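Putative uncharacterized protein (Neurospora crassa, PDB 3EUT) probably catalyses acyl transfer as a type III polyketide synthase of the chalcone and stilbene synthase family, and binds icosanoic acid in this structure. Local coordinates at residues A199-C204 with H327-S332; S52-P57 with L174-T179; E238-F243 with V253-V258. One frame throughout, in Å; residues are numbered along the deposited sequence.

Interaction 1: A199-C204 with H327-S332. With DCR (icosanoic acid), chain E.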
loop_
_atom_site.group_PDB
_atom_site.type_symbol
_atom_site.label_atom_id
_atom_site.label_comp_id
_atom_site.label_asym_id
_atom_site.label_seq_id
_atom_site.Cartn_x
_atom_site.Cartn_y
_atom_site.Cartn_z
ATOM N N ALA A 199 11.875 -23.011 -1.782
ATOM C CA ALA A 199 12.748 -23.554 -0.743
ATOM C C ALA A 199 12.828 -22.670 0.524
ATOM O O ALA A 199 13.242 -23.136 1.594
ATOM C CB ALA A 199 14.135 -23.796 -1.315
ATOM N N LEU A 200 12.424 -21.411 0.401
ATOM C CA LEU A 200 12.746 -20.403 1.423
ATOM C C LEU A 200 11.573 -19.936 2.263
ATOM O O LEU A 200 11.693 -19.780 3.482
ATOM C CB LEU A 200 13.379 -19.174 0.753
ATOM C CG LEU A 200 14.803 -19.279 0.193
ATOM C CD1 LEU A 200 15.226 -17.934 -0.426
ATOM C CD2 LEU A 200 15.822 -19.709 1.259
ATOM N N PHE A 201 10.447 -19.688 1.606
ATOM C CA PHE A 201 9.372 -18.889 2.197
ATOM C C PHE A 201 8.325 -19.691 2.968
ATOM O O PHE A 201 8.071 -20.858 2.663
ATOM C CB PHE A 201 8.726 -18.009 1.123
ATOM C CG PHE A 201 9.652 -16.955 0.571
ATOM C CD1 PHE A 201 9.882 -15.770 1.278
ATOM C CD2 PHE A 201 10.287 -17.137 -0.657
ATOM C CE1 PHE A 201 10.726 -14.801 0.773
ATOM C CE2 PHE A 201 11.151 -16.160 -1.177
ATOM C CZ PHE A 201 11.375 -14.997 -0.462
ATOM N N SER A 202 7.754 -19.063 3.994
ATOM C CA SER A 202 6.750 -19.703 4.860
ATOM C C SER A 202 5.653 -18.694 5.217
ATOM O O SER A 202 5.668 -17.561 4.712
ATOM C CB SER A 202 7.416 -20.241 6.128
ATOM O OG SER A 202 8.097 -19.212 6.831
ATOM N N ASP A 203 4.724 -19.093 6.090
ATOM C CA ASP A 203 3.571 -18.266 6.462
ATOM C C ASP A 203 3.646 -17.814 7.919
ATOM O O ASP A 203 4.083 -18.573 8.786
ATOM C CB ASP A 203 2.256 -19.036 6.270
ATOM C CG ASP A 203 2.152 -19.715 4.902
ATOM O OD1 ASP A 203 2.862 -19.316 3.969
ATOM O OD2 ASP A 203 1.351 -20.649 4.755
ATOM N N CYS A 204 3.173 -16.595 8.187
ATOM C CA CYS A 204 3.223 -16.018 9.532
ATOM C C CYS A 204 2.457 -14.696 9.548
ATOM O O CYS A 204 2.366 -13.996 8.519
ATOM C CB CYS A 204 4.676 -15.738 9.944
ATOM S SG CYS A 204 4.923 -15.191 11.661
ATOM N N HIS A 327 11.350 -21.952 11.393
ATOM C CA HIS A 327 10.133 -21.446 10.738
ATOM C C HIS A 327 10.304 -21.017 9.281
ATOM O O HIS A 327 9.319 -20.898 8.568
ATOM C CB HIS A 327 9.505 -20.290 11.550
ATOM C CG HIS A 327 9.141 -20.672 12.953
ATOM N ND1 HIS A 327 7.909 -21.185 13.289
ATOM C CD2 HIS A 327 9.863 -20.651 14.099
ATOM C CE1 HIS A 327 7.875 -21.439 14.586
ATOM N NE2 HIS A 327 9.056 -21.139 15.098
ATOM N N GLY A 328 11.537 -20.792 8.846
ATOM C CA GLY A 328 11.790 -20.329 7.477
ATOM C C GLY A 328 11.636 -18.823 7.302
ATOM O O GLY A 328 11.439 -18.090 8.276
ATOM N N ASN A 329 11.720 -18.355 6.060
ATOM C CA ASN A 329 11.589 -16.904 5.765
ATOM C C ASN A 329 10.113 -16.544 5.520
ATOM O O ASN A 329 9.571 -16.904 4.477
ATOM C CB ASN A 329 12.477 -16.571 4.543
ATOM C CG ASN A 329 12.390 -15.091 4.089
ATOM O OD1 ASN A 329 11.592 -14.306 4.589
ATOM N ND2 ASN A 329 13.217 -14.737 3.115
ATOM N N SER A 330 9.459 -15.860 6.473
ATOM C CA SER A 330 8.040 -15.458 6.333
ATOM C C SER A 330 7.883 -14.006 5.835
ATOM O O SER A 330 6.922 -13.307 6.181
ATOM C CB SER A 330 7.267 -15.629 7.654
ATOM O OG SER A 330 7.428 -16.934 8.187
ATOM N N SER A 331 8.845 -13.587 5.026
ATOM C CA SER A 331 8.844 -12.306 4.354
ATOM C C SER A 331 8.661 -11.183 5.379
ATOM O O SER A 331 9.373 -11.156 6.387
ATOM C CB SER A 331 7.820 -12.308 3.200
ATOM O OG SER A 331 7.829 -11.099 2.461
ATOM N N SER A 332 7.709 -10.281 5.144
ATOM C CA SER A 332 7.564 -9.081 5.993
ATOM C C SER A 332 7.241 -9.348 7.463
ATOM O O SER A 332 7.471 -8.484 8.322
ATOM C CB SER A 332 6.501 -8.143 5.410
ATOM O OG SER A 332 5.220 -8.740 5.488
HETATM O O1 DCR E . 10.068 -11.430 -3.543
HETATM C C1 DCR E . 9.491 -11.517 -2.425
HETATM O O2 DCR E . 9.216 -10.520 -1.718
HETATM C C2 DCR E . 9.137 -12.897 -1.909
HETATM C C3 DCR E . 7.707 -12.995 -1.370
HETATM C C4 DCR E . 7.280 -14.429 -1.019
HETATM C C5 DCR E . 7.519 -15.427 -2.151
HETATM C C6 DCR E . 6.611 -16.656 -2.099
HETATM C C7 DCR E . 7.204 -17.811 -2.908
HETATM C C8 DCR E . 6.390 -19.103 -2.854
HETATM C C9 DCR E . 7.059 -20.102 -1.917
HETATM C C10 DCR E . 6.313 -21.427 -1.815
HETATM C C11 DCR E . 6.696 -22.136 -0.520
HETATM C C12 DCR E . 6.637 -23.649 -0.667
HETATM C C13 DCR E . 5.434 -24.227 0.057
HETATM C C14 DCR E . 5.716 -25.536 0.791
HETATM C C15 DCR E . 4.460 -25.966 1.542
HETATM C C16 DCR E . 3.719 -27.150 0.921
HETATM C C17 DCR E . 2.266 -26.826 0.562
HETATM C C18 DCR E . 1.403 -26.349 1.725
HETATM C C19 DCR E . -0.058 -26.344 1.306
HETATM C C20 DCR E . -0.772 -25.074 1.709
#
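Phe201 and Asn329 meet at a single backbone bridge, and the ring and the amide extend alongside each other in the same direction, their planes 42° apart. Followed outward, Phe201 CB lies 3.6 Å from Asn329 O. CG then turns anti to the carbonyl carbon (chi1 -66°), which brings one ring face against the icosanoic acid, with C4 above the ring centre. CD1 returns to Asn329 O at 3.4 Å, and CE1 meets Asn329 ND2 at 3.4 Å. Under the same ligand-covered face, CD2 is 3.6 Å from ligand C5; at the tip, CZ approaches ligand C2 at 3.4 Å. An alanine in place of Phe201 is likely to open a gap beside the C2-C5 part of the acyl chain and leave the Asn329 amide without its aromatic neighbour. In that amide OD1 is bonded to His296 and takes Ser331 N in an Asx turn, and ND2 is bonded to the modified cysteine at position 143, consistent with the Cys-His-Asn triad of this family. Beside the ring and amide, Asn329 N donates to Leu200 O at 2.9 Å, nearly straight at 158°. The buried Ser202 OG donates to His327 O at 2.7 Å and is hydrogen-bonded to Ser330 OG at 2.7 Å, which pins the turn at the end of helix 318-327. The contact thus joins the loop that follows helix 181-191 and enters strand 204-211 of the large mixed sheet to the link between helices 318-327 and 334-342.

Interaction 2: S52-P57 with L174-T179. With DCR (icosanoic acid), chain E.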
loop_
_atom_site.group_PDB
_atom_site.type_symbol
_atom_site.label_atom_id
_atom_site.label_comp_id
_atom_site.label_asym_id
_atom_site.label_seq_id
_atom_site.Cartn_x
_atom_site.Cartn_y
_atom_site.Cartn_z
ATOM N N SER A 52 6.729 -22.981 8.490
ATOM C CA SER A 52 5.348 -22.738 8.901
ATOM C C SER A 52 4.413 -22.627 7.703
ATOM O O SER A 52 4.687 -21.894 6.741
ATOM C CB SER A 52 5.276 -21.460 9.733
ATOM O OG SER A 52 5.770 -21.730 11.029
ATOM N N SER A 53 3.303 -23.350 7.755
ATOM C CA SER A 53 2.329 -23.273 6.672
ATOM C C SER A 53 0.912 -23.338 7.213
ATOM O O SER A 53 0.649 -23.967 8.242
ATOM C CB SER A 53 2.554 -24.418 5.670
ATOM O OG SER A 53 1.558 -24.422 4.671
ATOM N N ILE A 54 0.003 -22.691 6.500
ATOM C CA ILE A 54 -1.424 -22.780 6.781
ATOM C C ILE A 54 -1.993 -24.192 6.502
ATOM O O ILE A 54 -3.110 -24.491 6.904
ATOM C CB ILE A 54 -2.244 -21.742 5.959
ATOM C CG1 ILE A 54 -2.043 -21.977 4.454
ATOM C CG2 ILE A 54 -1.896 -20.293 6.378
ATOM C CD1 ILE A 54 -2.920 -21.146 3.583
ATOM N N GLY A 55 -1.239 -25.034 5.804
ATOM C CA GLY A 55 -1.698 -26.390 5.505
ATOM C C GLY A 55 -0.592 -27.404 5.318
ATOM O O GLY A 55 0.578 -27.121 5.587
ATOM N N ASN A 56 -0.972 -28.603 4.877
ATOM C CA ASN A 56 -0.019 -29.647 4.521
ATOM C C ASN A 56 -0.150 -30.051 3.037
ATOM O O ASN A 56 -1.048 -29.552 2.340
ATOM C CB ASN A 56 -0.147 -30.851 5.480
ATOM C CG ASN A 56 -1.495 -31.546 5.402
ATOM O OD1 ASN A 56 -2.133 -31.622 4.339
ATOM N ND2 ASN A 56 -1.928 -32.087 6.531
ATOM N N PRO A 57 0.750 -30.933 2.534
ATOM C CA PRO A 57 0.673 -31.403 1.142
ATOM C C PRO A 57 -0.664 -31.998 0.649
ATOM O O PRO A 57 -0.834 -32.161 -0.561
ATOM C CB PRO A 57 1.800 -32.444 1.065
ATOM C CG PRO A 57 2.787 -31.960 2.059
ATOM C CD PRO A 57 1.940 -31.487 3.208
ATOM N N LEU A 174 1.445 -9.706 7.480
ATOM C CA LEU A 174 0.817 -10.998 7.244
ATOM C C LEU A 174 1.310 -11.508 5.901
ATOM O O LEU A 174 1.147 -10.832 4.888
ATOM C CB LEU A 174 -0.713 -10.863 7.203
ATOM C CG LEU A 174 -1.493 -12.100 6.705
ATOM C CD1 LEU A 174 -1.151 -13.347 7.563
ATOM C CD2 LEU A 174 -2.983 -11.855 6.717
ATOM N N GLU A 175 1.915 -12.693 5.887
ATOM C CA GLU A 175 2.323 -13.302 4.633
ATOM C C GLU A 175 1.855 -14.757 4.545
ATOM O O GLU A 175 1.983 -15.534 5.504
ATOM C CB GLU A 175 3.829 -13.190 4.434
ATOM C CG GLU A 175 4.384 -11.731 4.557
ATOM C CD GLU A 175 4.112 -10.859 3.323
ATOM O OE1 GLU A 175 3.365 -11.302 2.415
ATOM O OE2 GLU A 175 4.655 -9.723 3.263
ATOM N N VAL A 176 1.272 -15.091 3.401
ATOM C CA VAL A 176 0.881 -16.459 3.095
ATOM C C VAL A 176 1.521 -16.810 1.755
ATOM O O VAL A 176 0.949 -16.568 0.689
ATOM C CB VAL A 176 -0.662 -16.646 3.069
ATOM C CG1 VAL A 176 -1.028 -18.099 2.679
ATOM C CG2 VAL A 176 -1.271 -16.313 4.411
ATOM N N SER A 177 2.716 -17.390 1.822
ATOM C CA SER A 177 3.463 -17.734 0.623
ATOM C C SER A 177 3.363 -19.211 0.232
ATOM O O SER A 177 3.578 -19.549 -0.929
ATOM C CB SER A 177 4.926 -17.322 0.768
ATOM O OG SER A 177 5.451 -17.690 2.026
ATOM N N THR A 178 3.038 -20.091 1.173
ATOM C CA THR A 178 3.170 -21.529 0.884
ATOM C C THR A 178 2.153 -22.050 -0.134
ATOM O O THR A 178 2.391 -23.084 -0.763
ATOM C CB THR A 178 3.158 -22.424 2.138
ATOM O OG1 THR A 178 1.916 -22.278 2.831
ATOM C CG2 THR A 178 4.349 -22.104 3.050
ATOM N N THR A 179 1.043 -21.325 -0.287
ATOM C CA THR A 179 -0.007 -21.644 -1.257
ATOM C C THR A 179 0.434 -21.497 -2.709
ATOM O O THR A 179 -0.243 -21.992 -3.613
ATOM C CB THR A 179 -1.260 -20.750 -1.065
ATOM O OG1 THR A 179 -0.867 -19.371 -0.919
ATOM C CG2 THR A 179 -2.025 -21.174 0.155
HETATM O O1 DCR E . 10.068 -11.430 -3.543
HETATM C C1 DCR E . 9.491 -11.517 -2.425
HETATM O O2 DCR E . 9.216 -10.520 -1.718
HETATM C C2 DCR E . 9.137 -12.897 -1.909
HETATM C C3 DCR E . 7.707 -12.995 -1.370
HETATM C C4 DCR E . 7.280 -14.429 -1.019
HETATM C C5 DCR E . 7.519 -15.427 -2.151
HETATM C C6 DCR E . 6.611 -16.656 -2.099
HETATM C C7 DCR E . 7.204 -17.811 -2.908
HETATM C C8 DCR E . 6.390 -19.103 -2.854
HETATM C C9 DCR E . 7.059 -20.102 -1.917
HETATM C C10 DCR E . 6.313 -21.427 -1.815
HETATM C C11 DCR E . 6.696 -22.136 -0.520
HETATM C C12 DCR E . 6.637 -23.649 -0.667
HETATM C C13 DCR E . 5.434 -24.227 0.057
HETATM C C14 DCR E . 5.716 -25.536 0.791
HETATM C C15 DCR E . 4.460 -25.966 1.542
HETATM C C16 DCR E . 3.719 -27.150 0.921
HETATM C C17 DCR E . 2.266 -26.826 0.562
HETATM C C18 DCR E . 1.403 -26.349 1.725
HETATM C C19 DCR E . -0.058 -26.344 1.306
HETATM C C20 DCR E . -0.772 -25.074 1.709
#
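Thr178 OG1 is gripped by two groups: Ser53 OG, hydrogen-bonded at 2.8 Å, and the carboxylate of Asp203, which also takes the backbone N-H of Ile54. The threonine hydroxyl lies between its own backbone N and carbonyl carbon (chi1 61°), which turns it to the Ser53 hydroxyl. Ser53 OG also lies within hydrogen-bonding distance of Gly55 O, 3.0 Å. These contacts give the buried hydroxyls partners inside the protein, next to an apolar ligand. The same Ser53 OG stands 3.5 Å from icosanoic acid C18, and Asn56 O is 3.5 Å from C19. Farther up the acyl chain, Thr178 O approaches C13 at 3.4 Å and Ser177 CB approaches C6 at 3.4 Å, so both segments line the site of the bound fatty acid, consistent with the acyl-binding tunnel of type III polyketide synthases. Away from the ligand, the tip of Ile54 makes an apolar patch: CD1 meets Thr179 CG2 at 3.5 Å and Val176 CG1 at 3.7 Å, crossing both side chains at about a right angle. Ile54 and Thr179 then rest on helix 70-96 through Val76 and Leu73, and Val176 on Phe77 of that helix. Strand 51-53, paired with strand 15-17, is so fastened to the chain leaving strand 168-175 of the large sheet, just where that chain enters a 3-10 turn.

Interaction 3: E238-F243 with V253-V258. With DCR (icosanoic acid), chain E.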
loop_
_atom_site.group_PDB
_atom_site.type_symbol
_atom_site.label_atom_id
_atom_site.label_comp_id
_atom_site.label_asym_id
_atom_site.label_seq_id
_atom_site.Cartn_x
_atom_site.Cartn_y
_atom_site.Cartn_z
ATOM N N GLU A 238 16.732 -3.563 -9.626
ATOM C CA GLU A 238 15.310 -3.947 -9.761
ATOM C C GLU A 238 15.106 -5.367 -10.289
ATOM O O GLU A 238 14.170 -6.057 -9.886
ATOM C CB GLU A 238 14.555 -3.002 -10.694
ATOM C CG GLU A 238 14.567 -1.565 -10.289
ATOM C CD GLU A 238 15.696 -0.766 -10.924
ATOM O OE1 GLU A 238 16.629 -1.367 -11.501
ATOM O OE2 GLU A 238 15.646 0.479 -10.831
ATOM N N HIS A 239 15.990 -5.779 -11.196
ATOM C CA HIS A 239 15.889 -7.053 -11.915
ATOM C C HIS A 239 16.370 -8.216 -11.061
ATOM O O HIS A 239 16.185 -9.384 -11.425
ATOM C CB HIS A 239 16.729 -6.979 -13.201
ATOM C CG HIS A 239 18.158 -6.590 -12.960
ATOM N ND1 HIS A 239 18.520 -5.364 -12.433
ATOM C CD2 HIS A 239 19.316 -7.273 -13.146
ATOM C CE1 HIS A 239 19.835 -5.307 -12.318
ATOM N NE2 HIS A 239 20.343 -6.450 -12.748
ATOM N N ASP A 240 16.979 -7.896 -9.922
ATOM C CA ASP A 240 17.551 -8.910 -9.045
ATOM C C ASP A 240 16.561 -9.535 -8.077
ATOM O O ASP A 240 16.766 -10.658 -7.609
ATOM C CB ASP A 240 18.739 -8.330 -8.284
ATOM C CG ASP A 240 19.942 -8.115 -9.179
ATOM O OD1 ASP A 240 20.468 -9.125 -9.699
ATOM O OD2 ASP A 240 20.358 -6.951 -9.362
ATOM N N LEU A 241 15.471 -8.823 -7.803
ATOM C CA LEU A 241 14.584 -9.185 -6.703
ATOM C C LEU A 241 13.205 -8.593 -6.925
ATOM O O LEU A 241 13.070 -7.391 -7.111
ATOM C CB LEU A 241 15.185 -8.696 -5.385
ATOM C CG LEU A 241 14.582 -9.117 -4.043
ATOM C CD1 LEU A 241 14.497 -10.634 -3.935
ATOM C CD2 LEU A 241 15.450 -8.550 -2.939
ATOM N N GLY A 242 12.188 -9.448 -6.912
ATOM C CA GLY A 242 10.830 -9.023 -7.254
ATOM C C GLY A 242 9.784 -10.115 -7.125
ATOM O O GLY A 242 10.096 -11.271 -6.811
ATOM N N PHE A 243 8.539 -9.743 -7.397
ATOM C CA PHE A 243 7.390 -10.607 -7.179
ATOM C C PHE A 243 6.309 -10.105 -8.135
ATOM O O PHE A 243 5.605 -9.148 -7.827
ATOM C CB PHE A 243 6.962 -10.501 -5.704
ATOM C CG PHE A 243 6.242 -11.719 -5.158
ATOM C CD1 PHE A 243 5.182 -11.560 -4.257
ATOM C CD2 PHE A 243 6.651 -13.014 -5.483
ATOM C CE1 PHE A 243 4.523 -12.667 -3.713
ATOM C CE2 PHE A 243 6.002 -14.124 -4.951
ATOM C CZ PHE A 243 4.934 -13.954 -4.060
ATOM N N VAL A 253 11.167 -13.365 -8.493
ATOM C CA VAL A 253 12.420 -13.039 -9.166
ATOM C C VAL A 253 13.475 -12.950 -8.062
ATOM O O VAL A 253 13.292 -12.220 -7.099
ATOM C CB VAL A 253 12.333 -11.704 -9.945
ATOM C CG1 VAL A 253 13.692 -11.341 -10.585
ATOM C CG2 VAL A 253 11.219 -11.756 -10.995
ATOM N N LEU A 254 14.559 -13.715 -8.186
ATOM C CA LEU A 254 15.580 -13.775 -7.133
ATOM C C LEU A 254 16.872 -14.277 -7.721
ATOM O O LEU A 254 17.038 -15.478 -7.948
ATOM C CB LEU A 254 15.110 -14.639 -5.956
ATOM C CG LEU A 254 15.944 -15.040 -4.733
ATOM C CD1 LEU A 254 16.846 -13.928 -4.197
ATOM C CD2 LEU A 254 14.959 -15.475 -3.655
ATOM N N SER A 255 17.780 -13.337 -7.976
ATOM C CA SER A 255 19.031 -13.605 -8.690
ATOM C C SER A 255 20.149 -13.980 -7.725
ATOM O O SER A 255 20.034 -13.736 -6.524
ATOM C CB SER A 255 19.438 -12.371 -9.497
ATOM O OG SER A 255 20.248 -11.516 -8.714
ATOM N N PRO A 256 21.250 -14.561 -8.249
ATOM C CA PRO A 256 22.421 -14.874 -7.427
ATOM C C PRO A 256 23.127 -13.642 -6.860
ATOM O O PRO A 256 23.880 -13.768 -5.894
ATOM C CB PRO A 256 23.350 -15.607 -8.406
ATOM C CG PRO A 256 22.440 -16.101 -9.501
ATOM C CD PRO A 256 21.445 -14.994 -9.645
ATOM N N ARG A 257 22.874 -12.471 -7.443
ATOM C CA ARG A 257 23.509 -11.218 -7.017
ATOM C C ARG A 257 23.019 -10.706 -5.659
ATOM O O ARG A 257 23.710 -9.932 -5.005
ATOM C CB ARG A 257 23.249 -10.103 -8.037
ATOM C CG ARG A 257 23.679 -10.353 -9.463
ATOM C CD ARG A 257 23.344 -9.120 -10.311
ATOM N NE ARG A 257 24.251 -8.004 -10.048
ATOM C CZ ARG A 257 23.936 -6.716 -10.173
ATOM N NH1 ARG A 257 22.712 -6.336 -10.521
ATOM N NH2 ARG A 257 24.857 -5.796 -9.922
ATOM N N VAL A 258 21.816 -11.114 -5.258
ATOM C CA VAL A 258 21.148 -10.500 -4.100
ATOM C C VAL A 258 21.994 -10.439 -2.812
ATOM O O VAL A 258 22.204 -9.340 -2.266
ATOM C CB VAL A 258 19.707 -11.071 -3.870
ATOM C CG1 VAL A 258 19.135 -10.617 -2.536
ATOM C CG2 VAL A 258 18.791 -10.621 -4.991
HETATM O O1 DCR E . 10.068 -11.430 -3.543
HETATM C C1 DCR E . 9.491 -11.517 -2.425
HETATM O O2 DCR E . 9.216 -10.520 -1.718
HETATM C C2 DCR E . 9.137 -12.897 -1.909
HETATM C C3 DCR E . 7.707 -12.995 -1.370
HETATM C C4 DCR E . 7.280 -14.429 -1.019
HETATM C C5 DCR E . 7.519 -15.427 -2.151
HETATM C C6 DCR E . 6.611 -16.656 -2.099
HETATM C C7 DCR E . 7.204 -17.811 -2.908
HETATM C C8 DCR E . 6.390 -19.103 -2.854
HETATM C C9 DCR E . 7.059 -20.102 -1.917
HETATM C C10 DCR E . 6.313 -21.427 -1.815
HETATM C C11 DCR E . 6.696 -22.136 -0.520
HETATM C C12 DCR E . 6.637 -23.649 -0.667
HETATM C C13 DCR E . 5.434 -24.227 0.057
HETATM C C14 DCR E . 5.716 -25.536 0.791
HETATM C C15 DCR E . 4.460 -25.966 1.542
HETATM C C16 DCR E . 3.719 -27.150 0.921
HETATM C C17 DCR E . 2.266 -26.826 0.562
HETATM C C18 DCR E . 1.403 -26.349 1.725
HETATM C C19 DCR E . -0.058 -26.344 1.306
HETATM C C20 DCR E . -0.772 -25.074 1.709
#
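The beta hairpin of strands 241-246 and 249-254 begins and ends in this contact, and helix 258-275 starts at its last residue, Val258. Gly242 and Val253 form a hydrogen-bonded antiparallel pair, with Gly242 N to Val253 O at 3.0 Å and Val253 N to Gly242 O at 2.9 Å. Next to them Leu241 and Leu254 form a non-hydrogen-bonded pair whose side chains lie alongside each other, CD1 to CD1, at 4.1 Å. Past the pairing, Ser255 N bonds to Asp240 O at 2.9 Å. The Asp240 carboxylate splits its two oxygens: OD1 receives Ser255 OG at 2.6 Å, on its anti side and 19° out of the carboxylate plane, while OD2 makes a salt bridge to Arg257 NH1 at 2.7 Å. The guanidinium and carboxylate planes stand 54° apart, and the arginine reaches NH1 to OD2 through a bend at chi3 (74°). At the other end of the strand segment, Phe243 turns a ring face to icosanoic acid, with CE2 3.4 Å from ligand C5. Glu238 forms a salt bridge with Lys125 of the second subunit. Ser255 OG is shared, donating to Asp240 and accepting from Arg257 N at 3.1 Å as a cap of the helix start. With a cation at OD2 and a donated hydroxyl at OD1, the Asp240 carboxylate would probably be stabilised in its ionised form.

How the interactions relate
From the N terminus, interaction 2 closes first, tying strand 51-53 to the end of strand 168-175. Interaction 1 opens later, at 199-204, and closes at 327-332, tying the loop before strand 204-211 to the link between helices 318-327 and 334-342. Interaction 3, which closes the hairpin 241-254, is nested inside that long loop, while interaction 2 stands in series with both. Interactions 1 and 2, with centres about 9 Å apart, touch directly, for example through Ser332 with Glu175; interaction 3 meets interaction 1 through Leu200 and Leu254. Interactions 2 and 3 do not touch, yet all three contact the icosanoic acid, interactions 1 and 3 mainly near its carboxyl end and interaction 2 along the rest of the chain.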